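Local coordinates for ESX-1 secretion system protein EccA1 (Mycobacterium tuberculosis, PDB 4F3V) that is an ATPase component of the ESX-1 type VII secretion system that may power export of virulence factors, here as its N-terminal tetratricopeptide-repeat domain, at residues N183-T188 against L254-A259; R150-I155 against E260-R265; V175-A180 against E191-E196. All coordinates share one frame; numbering follows the deposited sequence.

Interaction 1 (N183-T188 against L254-A259); sequences NLALFT and LKTTTA. With SO4 (sulfate ion), chain G.
Asn183 supplies the one direct hydrogen bond between the two segments: its carbonyl O accepts from Thr257 N at 2.9 Å, nearly along the C=O axis and almost straight at the hydrogen (171°). Its side chain crosses that of Leu254 at about a right angle. Asn183 OD1 accepts a hydrogen bond from a water that also donates to Lys255 O, while ND2 turns back to Val179 O, so the buried amide is served at both ends. Leu184 continues the pairing with a CA-H...O contact, its CA 3.3 Å from Thr257 O, and lays CD2 against the backbone of Thr258, 3.7 Å from its CA. At Ala185 the chain turns with positive phi (65°), and CB meets Thr256 OG1. Phe187 then reaches tip to tip towards Thr256, ring atom CZ lying 3.7 Å from CG2, with Leu254 CD2 near the ring edge. Thr188 binds a sulfate, probably from the crystallisation liquor, through N and OG1. An extended, non-helical segment near the end of the construct thus docks on a Schellman motif, with Ala185 as C-prime residue, at the turn of an antiparallel helical hairpin in this tetratricopeptide-repeat domain.

Interaction 2 (R150-I155 against E260-R265); sequences RWTDVI and EQIASR. With SO4 (sulfate ion), chain F.
Ile262 carries this contact through its CD1 methyl. With CG1 anti to the carbonyl carbon (chi1 -66°) and the chain extended beyond it, the methyl reaches the first turn of helix 151-158, where it lies 3.7 Å from Trp151 N and 4.1 Å from Thr152 N. Trp151 CB and, tip to tip, Thr152 OG1 border the same methyl. A second touch, three residues on, brings Arg265 NH1 to 3.5 Å from the aliphatic CG of Arg150. The two arginine chains cross obliquely with guanidinium planes 77° apart, so that a charged end meets a methylene and the like charges stay separated.

Each guanidinium is positioned by other partners. Arg265, extended from CG to NE, has Ile262 CG2 over one face; its NH2 donates to Glu149 O and its NH1 to Ala148 O, which ties it to the backbone preceding helix 151-158, and NH1 also bonds back to Pro268 O of its own end of the chain. Arg150 bends at chi3 (67°) and grips Asp153 side-on: NE lies 2.7 Å from OD2, on its anti lone pair, and NH2 reaches the same oxygen from above the carboxylate plane. The outer nitrogens hold a sulfate, probably from the crystallisation liquor, with NH1 2.8 Å from its O2, and Trp269 makes a cation-pi contact with this arginine. Arg150, the N-cap residue, and Asp153 thereby form a salt bridge across the first turn. The contact sets a short C-terminal helix against the opening turn of helix 151-158 in an all-helical tetratricopeptide-repeat domain.

Interaction 3 (V175-A180 against E191-E196); sequences VAHGVA and ERRLTE. With SO4 (sulfate ion), chain E.
The guanidinium of Arg193 lies flat on the imidazole of His177, the two planes 10° apart and their centres separated by 3.5 Å. His177 CE1 sits over the centre of one guanidinium face, and NH2 of Arg192 lies 3.2 Å above the opposite face, so the group is sandwiched between a ring and a second arginine. At its edge, in plane, NH1 donates to O2 of a sulfate at 2.8 Å in an almost straight bond (176°). Arg192, bent at chi3, gives NH1 to O1 of the same ion, which probably came from the crystallisation liquor.

Torsions set up the stack. His177 places CG anti to its backbone N, whereas Arg193 runs extended from CG to NE, carrying CD over the imidazole as a CH-pi contact 3.8 Å from the ring centroid. A salt bridge from NE to Glu189 further fixes the guanidinium. Beneath the stack the helices run antiparallel (154°), their axes 7.9 Å apart at closest approach. Gly178 makes this closeness possible: its bare CA lets Leu194 CD2 and Arg193 CB settle onto the backbone, Arg193 CB at 3.9 Å from Gly178 CA. Leu194 CD2 also rests beside Val175 O and touches both Val175 CG1 and Val179 CG2.

Close-packed arginines would be expected to repel each other; Glu189 and, in the crystal, the sulfate probably offset this. The ring offers its face to the cation and makes no hydrogen bond with it, and the stacked cation would tend to disfavour protonation of His177, an effect the nearby anionic groups may lessen.

In the fold
All three contacts lie in the C-terminal part of the helical N-terminal domain. Helices 151-158, 167-183 and 187-198 follow one another along the chain; interaction 3 pairs the last two, and interactions 1 and 2 add the C-terminal residues 254-265. Interaction 2 spans the longest loop and encloses both others, while the segments of interactions 1 and 3 alternate. Centres of interactions 1 and 2 lie about 11 Å apart, 1 and 3 about 12 Å, 2 and 3 about 17 Å. Trp151 links them, meeting Asn183 and Thr257 of interaction 1 and Ala180 of interaction 3. The C-terminal end of this fragment thus packs back onto the helices; the AAA ATPase region lies beyond it in sequence.

Interaction 1 (N183-T188 against L254-A259)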
loop_
_atom_site.group_PDB
_atom_site.type_symbol
_atom_site.label_atom_id
_atom_site.label_comp_id
_atom_site.label_asym_id
_atom_site.label_seq_id
_atom_site.Cartn_x
_atom_site.Cartn_y
_atom_site.Cartn_z
ATOM N N ASN A 183 -11.296 12.797 -8.160
ATOM C CA ASN A 183 -12.374 12.563 -7.220
ATOM C C ASN A 183 -13.012 13.854 -6.687
ATOM O O ASN A 183 -14.096 13.817 -6.112
ATOM C CB ASN A 183 -11.881 11.669 -6.077
ATOM C CG ASN A 183 -11.889 10.191 -6.439
ATOM O OD1 ASN A 183 -12.940 9.572 -6.460
ATOM N ND2 ASN A 183 -10.726 9.626 -6.709
ATOM N N LEU A 184 -12.304 14.972 -6.844
ATOM C CA LEU A 184 -12.808 16.293 -6.514
ATOM C C LEU A 184 -13.349 17.037 -7.763
ATOM O O LEU A 184 -13.617 18.243 -7.711
ATOM C CB LEU A 184 -11.706 17.121 -5.840
ATOM C CG LEU A 184 -11.230 16.641 -4.457
ATOM C CD1 LEU A 184 -9.889 17.265 -4.071
ATOM C CD2 LEU A 184 -12.302 16.899 -3.393
ATOM N N ALA A 185 -13.517 16.312 -8.865
ATOM C CA ALA A 185 -14.049 16.866 -10.109
ATOM C C ALA A 185 -13.148 17.930 -10.751
ATOM O O ALA A 185 -13.613 18.747 -11.552
ATOM C CB ALA A 185 -15.467 17.413 -9.892
ATOM N N LEU A 186 -11.857 17.881 -10.415
ATOM C CA LEU A 186 -10.841 18.752 -10.992
ATOM C C LEU A 186 -10.206 17.980 -12.142
ATOM O O LEU A 186 -9.051 17.568 -12.088
ATOM C CB LEU A 186 -9.805 19.132 -9.936
ATOM C CG LEU A 186 -10.349 19.834 -8.685
ATOM C CD1 LEU A 186 -9.233 20.154 -7.708
ATOM C CD2 LEU A 186 -11.126 21.094 -9.026
ATOM N N PHE A 187 -11.005 17.786 -13.178
ATOM C CA PHE A 187 -10.713 16.797 -14.187
ATOM C C PHE A 187 -9.536 17.170 -15.095
ATOM O O PHE A 187 -8.758 16.294 -15.489
ATOM C CB PHE A 187 -11.980 16.529 -15.024
ATOM C CG PHE A 187 -13.109 15.895 -14.239
ATOM C CD1 PHE A 187 -12.899 14.708 -13.554
ATOM C CD2 PHE A 187 -14.368 16.485 -14.167
ATOM C CE1 PHE A 187 -13.921 14.105 -12.829
ATOM C CE2 PHE A 187 -15.387 15.892 -13.433
ATOM C CZ PHE A 187 -15.151 14.690 -12.773
ATOM N N THR A 188 -9.417 18.455 -15.440
ATOM C CA THR A 188 -8.298 18.909 -16.260
ATOM C C THR A 188 -6.983 18.725 -15.520
ATOM O O THR A 188 -6.009 18.237 -16.091
ATOM C CB THR A 188 -8.457 20.375 -16.709
ATOM O OG1 THR A 188 -9.537 20.441 -17.639
ATOM C CG2 THR A 188 -7.192 20.888 -17.407
ATOM N N LEU A 254 -17.839 8.412 -12.511
ATOM C CA LEU A 254 -17.247 8.654 -11.208
ATOM C C LEU A 254 -18.154 9.579 -10.380
ATOM O O LEU A 254 -18.568 10.631 -10.861
ATOM C CB LEU A 254 -15.888 9.315 -11.409
ATOM C CG LEU A 254 -15.060 9.575 -10.179
ATOM C CD1 LEU A 254 -14.775 8.242 -9.496
ATOM C CD2 LEU A 254 -13.805 10.373 -10.549
ATOM N N LYS A 255 -18.476 9.182 -9.159
ATOM C CA LYS A 255 -19.227 10.061 -8.256
ATOM C C LYS A 255 -18.201 10.904 -7.546
ATOM O O LYS A 255 -17.301 10.363 -6.928
ATOM C CB LYS A 255 -20.059 9.254 -7.260
ATOM C CG LYS A 255 -21.031 8.315 -7.951
ATOM C CD LYS A 255 -22.031 7.659 -6.996
ATOM C CE LYS A 255 -22.749 6.500 -7.680
ATOM N NZ LYS A 255 -23.771 5.906 -6.774
ATOM N N THR A 256 -18.265 12.219 -7.683
ATOM C CA THR A 256 -17.209 13.065 -7.143
ATOM C C THR A 256 -17.681 13.740 -5.869
ATOM O O THR A 256 -18.858 13.727 -5.564
ATOM C CB THR A 256 -16.729 14.110 -8.169
ATOM O OG1 THR A 256 -17.858 14.876 -8.595
ATOM C CG2 THR A 256 -16.011 13.440 -9.382
ATOM N N THR A 257 -16.738 14.301 -5.120
ATOM C CA THR A 257 -17.037 15.070 -3.921
ATOM C C THR A 257 -16.306 16.420 -4.008
ATOM O O THR A 257 -15.763 16.784 -5.067
ATOM C CB THR A 257 -16.677 14.260 -2.649
ATOM O OG1 THR A 257 -17.148 14.933 -1.466
ATOM C CG2 THR A 257 -15.174 14.021 -2.544
ATOM N N THR A 258 -16.295 17.160 -2.902
ATOM C CA THR A 258 -15.649 18.484 -2.810
ATOM C C THR A 258 -15.015 18.640 -1.432
ATOM O O THR A 258 -15.345 17.891 -0.490
ATOM C CB THR A 258 -16.681 19.612 -2.989
ATOM O OG1 THR A 258 -17.545 19.632 -1.859
ATOM C CG2 THR A 258 -17.524 19.410 -4.246
ATOM N N ALA A 259 -14.137 19.630 -1.297
ATOM C CA ALA A 259 -13.531 19.959 -0.015
ATOM C C ALA A 259 -14.604 20.232 1.052
ATOM O O ALA A 259 -14.530 19.721 2.181
ATOM C CB ALA A 259 -12.615 21.159 -0.154
HETATM S S SO4 G . -12.552 20.617 -15.625
HETATM O O1 SO4 G . -13.001 21.978 -15.992
HETATM O O2 SO4 G . -12.697 19.746 -16.820
HETATM O O3 SO4 G . -11.144 20.688 -15.159
HETATM O O4 SO4 G . -13.383 20.096 -14.513
HETATM O O HOH W 1 -15.263 10.593 -5.034
#

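Interaction 2 (R150-I155 against E260-R265)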
loop_
_atom_site.group_PDB
_atom_site.type_symbol
_atom_site.label_atom_id
_atom_site.label_comp_id
_atom_site.label_asym_id
_atom_site.label_seq_id
_atom_site.Cartn_x
_atom_site.Cartn_y
_atom_site.Cartn_z
ATOM N N ARG A 150 -10.418 10.719 1.650
ATOM C CA ARG A 150 -10.095 12.024 2.179
ATOM C C ARG A 150 -9.156 12.750 1.208
ATOM O O ARG A 150 -7.954 12.889 1.459
ATOM C CB ARG A 150 -9.502 11.866 3.575
ATOM C CG ARG A 150 -10.578 11.504 4.588
ATOM C CD ARG A 150 -9.996 11.273 5.976
ATOM N NE ARG A 150 -9.451 12.490 6.581
ATOM C CZ ARG A 150 -9.232 12.649 7.892
ATOM N NH1 ARG A 150 -9.503 11.677 8.762
ATOM N NH2 ARG A 150 -8.754 13.798 8.336
ATOM N N TRP A 151 -9.724 13.167 0.075
ATOM C CA TRP A 151 -8.906 13.601 -1.053
ATOM C C TRP A 151 -8.126 14.853 -0.798
ATOM O O TRP A 151 -7.012 14.959 -1.269
ATOM C CB TRP A 151 -9.753 13.744 -2.310
ATOM C CG TRP A 151 -10.498 12.463 -2.597
ATOM C CD1 TRP A 151 -11.863 12.261 -2.580
ATOM C CD2 TRP A 151 -9.919 11.142 -2.882
ATOM N NE1 TRP A 151 -12.166 10.944 -2.859
ATOM C CE2 TRP A 151 -11.043 10.225 -3.054
ATOM C CE3 TRP A 151 -8.634 10.666 -3.066
ATOM C CZ2 TRP A 151 -10.860 8.878 -3.354
ATOM C CZ3 TRP A 151 -8.456 9.316 -3.346
ATOM C CH2 TRP A 151 -9.552 8.438 -3.512
ATOM N N THR A 152 -8.684 15.803 -0.064
ATOM C CA THR A 152 -7.935 17.012 0.257
ATOM C C THR A 152 -6.741 16.700 1.202
ATOM O O THR A 152 -5.694 17.309 1.077
ATOM C CB THR A 152 -8.848 18.083 0.869
ATOM O OG1 THR A 152 -9.610 17.487 1.931
ATOM C CG2 THR A 152 -9.829 18.609 -0.188
ATOM N N ASP A 153 -6.883 15.710 2.089
ATOM C CA ASP A 153 -5.766 15.315 2.979
ATOM C C ASP A 153 -4.682 14.581 2.155
ATOM O O ASP A 153 -3.475 14.763 2.393
ATOM C CB ASP A 153 -6.268 14.440 4.125
ATOM C CG ASP A 153 -7.181 15.192 5.087
ATOM O OD1 ASP A 153 -6.833 16.331 5.446
ATOM O OD2 ASP A 153 -8.229 14.635 5.509
ATOM N N VAL A 154 -5.104 13.793 1.161
ATOM C CA VAL A 154 -4.166 13.184 0.234
ATOM C C VAL A 154 -3.308 14.266 -0.412
ATOM O O VAL A 154 -2.088 14.206 -0.362
ATOM C CB VAL A 154 -4.872 12.343 -0.852
ATOM C CG1 VAL A 154 -3.890 11.997 -1.977
ATOM C CG2 VAL A 154 -5.478 11.070 -0.237
ATOM N N ILE A 155 -3.948 15.272 -0.981
ATOM C CA ILE A 155 -3.223 16.344 -1.659
ATOM C C ILE A 155 -2.246 17.044 -0.685
ATOM O O ILE A 155 -1.083 17.254 -1.016
ATOM C CB ILE A 155 -4.186 17.343 -2.328
ATOM C CG1 ILE A 155 -4.897 16.647 -3.517
ATOM C CG2 ILE A 155 -3.451 18.634 -2.723
ATOM C CD1 ILE A 155 -6.056 17.401 -4.135
ATOM N N GLU A 260 -15.607 21.016 0.673
ATOM C CA GLU A 260 -16.707 21.358 1.575
ATOM C C GLU A 260 -17.478 20.116 2.032
ATOM O O GLU A 260 -17.785 19.944 3.216
ATOM C CB GLU A 260 -17.640 22.378 0.899
ATOM C CG GLU A 260 -16.932 23.717 0.633
ATOM C CD GLU A 260 -15.986 23.750 -0.580
ATOM O OE1 GLU A 260 -15.861 22.783 -1.385
ATOM O OE2 GLU A 260 -15.320 24.800 -0.718
ATOM N N GLN A 261 -17.763 19.229 1.096
ATOM C CA GLN A 261 -18.493 18.012 1.422
ATOM C C GLN A 261 -17.678 17.112 2.365
ATOM O O GLN A 261 -18.212 16.589 3.346
ATOM C CB GLN A 261 -18.883 17.292 0.133
ATOM C CG GLN A 261 -20.031 16.329 0.301
ATOM C CD GLN A 261 -20.525 15.714 -0.990
ATOM O OE1 GLN A 261 -19.741 15.273 -1.827
ATOM N NE2 GLN A 261 -21.855 15.625 -1.123
ATOM N N ILE A 262 -16.392 16.932 2.085
ATOM C CA ILE A 262 -15.522 16.152 2.982
ATOM C C ILE A 262 -15.504 16.758 4.408
ATOM O O ILE A 262 -15.624 16.037 5.401
ATOM C CB ILE A 262 -14.069 16.052 2.449
ATOM C CG1 ILE A 262 -14.031 15.242 1.130
ATOM C CG2 ILE A 262 -13.183 15.459 3.516
ATOM C CD1 ILE A 262 -12.691 15.295 0.403
ATOM N N ALA A 263 -15.376 18.076 4.496
ATOM C CA ALA A 263 -15.383 18.754 5.792
ATOM C C ALA A 263 -16.714 18.615 6.544
ATOM O O ALA A 263 -16.731 18.692 7.776
ATOM C CB ALA A 263 -15.026 20.230 5.623
ATOM N N SER A 264 -17.816 18.412 5.833
ATOM C CA SER A 264 -19.130 18.238 6.484
ATOM C C SER A 264 -19.386 16.794 6.954
ATOM O O SER A 264 -20.427 16.504 7.511
ATOM C CB SER A 264 -20.268 18.662 5.543
ATOM O OG SER A 264 -20.481 17.647 4.561
ATOM N N ARG A 265 -18.453 15.878 6.737
ATOM C CA ARG A 265 -18.668 14.511 7.210
ATOM C C ARG A 265 -18.834 14.501 8.731
ATOM O O ARG A 265 -18.034 15.105 9.446
ATOM C CB ARG A 265 -17.493 13.614 6.815
ATOM C CG ARG A 265 -17.416 13.267 5.341
ATOM C CD ARG A 265 -16.116 12.526 5.021
ATOM N NE ARG A 265 -15.955 12.309 3.579
ATOM C CZ ARG A 265 -14.950 11.612 3.035
ATOM N NH1 ARG A 265 -14.004 11.061 3.806
ATOM N NH2 ARG A 265 -14.896 11.458 1.724
HETATM S S SO4 F . -8.703 13.259 11.789
HETATM O O1 SO4 F . -9.232 14.627 11.550
HETATM O O2 SO4 F . -9.763 12.285 11.462
HETATM O O3 SO4 F . -7.460 13.065 10.975
HETATM O O4 SO4 F . -8.363 13.087 13.216
#

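Interaction 3 (V175-A180 against E191-E196)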
loop_
_atom_site.group_PDB
_atom_site.type_symbol
_atom_site.label_atom_id
_atom_site.label_comp_id
_atom_site.label_asym_id
_atom_site.label_seq_id
_atom_site.Cartn_x
_atom_site.Cartn_y
_atom_site.Cartn_z
ATOM N N VAL A 175 0.578 10.251 -9.080
ATOM C CA VAL A 175 -0.636 9.464 -9.276
ATOM C C VAL A 175 -1.674 9.752 -8.183
ATOM O O VAL A 175 -2.857 9.998 -8.479
ATOM C CB VAL A 175 -0.339 7.957 -9.338
ATOM C CG1 VAL A 175 -1.656 7.185 -9.534
ATOM C CG2 VAL A 175 0.637 7.653 -10.481
ATOM N N ALA A 176 -1.245 9.750 -6.914
ATOM C CA ALA A 176 -2.183 10.058 -5.806
ATOM C C ALA A 176 -2.786 11.447 -5.933
ATOM O O ALA A 176 -3.990 11.641 -5.689
ATOM C CB ALA A 176 -1.522 9.871 -4.437
ATOM N N HIS A 177 -1.965 12.408 -6.351
ATOM C CA HIS A 177 -2.402 13.783 -6.511
ATOM C C HIS A 177 -3.458 13.837 -7.630
ATOM O O HIS A 177 -4.522 14.470 -7.486
ATOM C CB HIS A 177 -1.194 14.681 -6.821
ATOM C CG HIS A 177 -1.431 16.157 -6.532
ATOM N ND1 HIS A 177 -0.437 17.010 -6.194
ATOM C CD2 HIS A 177 -2.597 16.912 -6.553
ATOM C CE1 HIS A 177 -0.955 18.233 -6.006
ATOM N NE2 HIS A 177 -2.275 18.166 -6.227
ATOM N N GLY A 178 -3.197 13.126 -8.734
ATOM C CA GLY A 178 -4.145 13.064 -9.879
ATOM C C GLY A 178 -5.450 12.369 -9.576
ATOM O O GLY A 178 -6.512 12.847 -9.972
ATOM N N VAL A 179 -5.372 11.244 -8.848
ATOM C CA VAL A 179 -6.556 10.539 -8.389
ATOM C C VAL A 179 -7.418 11.414 -7.472
ATOM O O VAL A 179 -8.649 11.473 -7.633
ATOM C CB VAL A 179 -6.175 9.205 -7.741
ATOM C CG1 VAL A 179 -7.356 8.591 -7.004
ATOM C CG2 VAL A 179 -5.623 8.251 -8.832
ATOM N N ALA A 180 -6.776 12.045 -6.487
ATOM C CA ALA A 180 -7.458 12.966 -5.576
ATOM C C ALA A 180 -8.147 14.099 -6.369
ATOM O O ALA A 180 -9.316 14.419 -6.132
ATOM C CB ALA A 180 -6.468 13.529 -4.533
ATOM N N GLU A 191 -6.076 15.050 -15.400
ATOM C CA GLU A 191 -5.494 14.601 -16.670
ATOM C C GLU A 191 -4.046 15.019 -16.836
ATOM O O GLU A 191 -3.223 14.201 -17.218
ATOM C CB GLU A 191 -6.342 15.093 -17.833
ATOM C CG GLU A 191 -7.702 14.424 -17.865
ATOM C CD GLU A 191 -8.757 15.221 -18.612
ATOM O OE1 GLU A 191 -8.506 16.394 -18.953
ATOM O OE2 GLU A 191 -9.859 14.659 -18.832
ATOM N N ARG A 192 -3.719 16.267 -16.503
ATOM C CA ARG A 192 -2.317 16.709 -16.523
ATOM C C ARG A 192 -1.444 15.852 -15.554
ATOM O O ARG A 192 -0.422 15.291 -15.944
ATOM C CB ARG A 192 -2.199 18.198 -16.135
ATOM C CG ARG A 192 -0.763 18.729 -16.170
ATOM C CD ARG A 192 -0.620 20.198 -15.773
ATOM N NE ARG A 192 -1.182 20.491 -14.446
ATOM C CZ ARG A 192 -0.542 20.403 -13.271
ATOM N NH1 ARG A 192 0.732 20.007 -13.185
ATOM N NH2 ARG A 192 -1.193 20.709 -12.154
ATOM N N ARG A 193 -1.873 15.719 -14.307
ATOM C CA ARG A 193 -1.060 14.998 -13.328
ATOM C C ARG A 193 -0.927 13.510 -13.623
ATOM O O ARG A 193 0.154 12.943 -13.436
ATOM C CB ARG A 193 -1.576 15.204 -11.904
ATOM C CG ARG A 193 -1.525 16.646 -11.475
ATOM C CD ARG A 193 -1.926 16.784 -10.026
ATOM N NE ARG A 193 -1.974 18.174 -9.593
ATOM C CZ ARG A 193 -0.903 18.924 -9.326
ATOM N NH1 ARG A 193 0.332 18.436 -9.463
ATOM N NH2 ARG A 193 -1.066 20.182 -8.917
ATOM N N LEU A 194 -2.010 12.876 -14.063
ATOM C CA LEU A 194 -1.984 11.443 -14.345
ATOM C C LEU A 194 -1.153 11.151 -15.597
ATOM O O LEU A 194 -0.441 10.138 -15.646
ATOM C CB LEU A 194 -3.401 10.877 -14.477
ATOM C CG LEU A 194 -4.222 10.829 -13.170
ATOM C CD1 LEU A 194 -5.674 10.404 -13.474
ATOM C CD2 LEU A 194 -3.559 9.927 -12.127
ATOM N N THR A 195 -1.219 12.047 -16.582
ATOM C CA THR A 195 -0.383 11.941 -17.786
ATOM C C THR A 195 1.109 12.104 -17.463
ATOM O O THR A 195 1.907 11.289 -17.905
ATOM C CB THR A 195 -0.830 12.922 -18.881
ATOM O OG1 THR A 195 -2.205 12.656 -19.196
ATOM C CG2 THR A 195 0.047 12.769 -20.145
ATOM N N GLU A 196 1.470 13.093 -16.646
ATOM C CA GLU A 196 2.854 13.232 -16.187
ATOM C C GLU A 196 3.331 12.037 -15.354
ATOM O O GLU A 196 4.449 11.528 -15.560
ATOM C CB GLU A 196 3.059 14.534 -15.414
ATOM C CG GLU A 196 3.049 15.758 -16.331
ATOM C CD GLU A 196 3.237 17.097 -15.615
ATOM O OE1 GLU A 196 3.870 17.114 -14.536
ATOM O OE2 GLU A 196 2.805 18.147 -16.157
HETATM S S SO4 E . 2.642 21.355 -9.338
HETATM O O1 SO4 E . 2.289 21.275 -10.776
HETATM O O2 SO4 E . 2.504 20.002 -8.767
HETATM O O3 SO4 E . 4.046 21.774 -9.153
HETATM O O4 SO4 E . 1.734 22.327 -8.676
#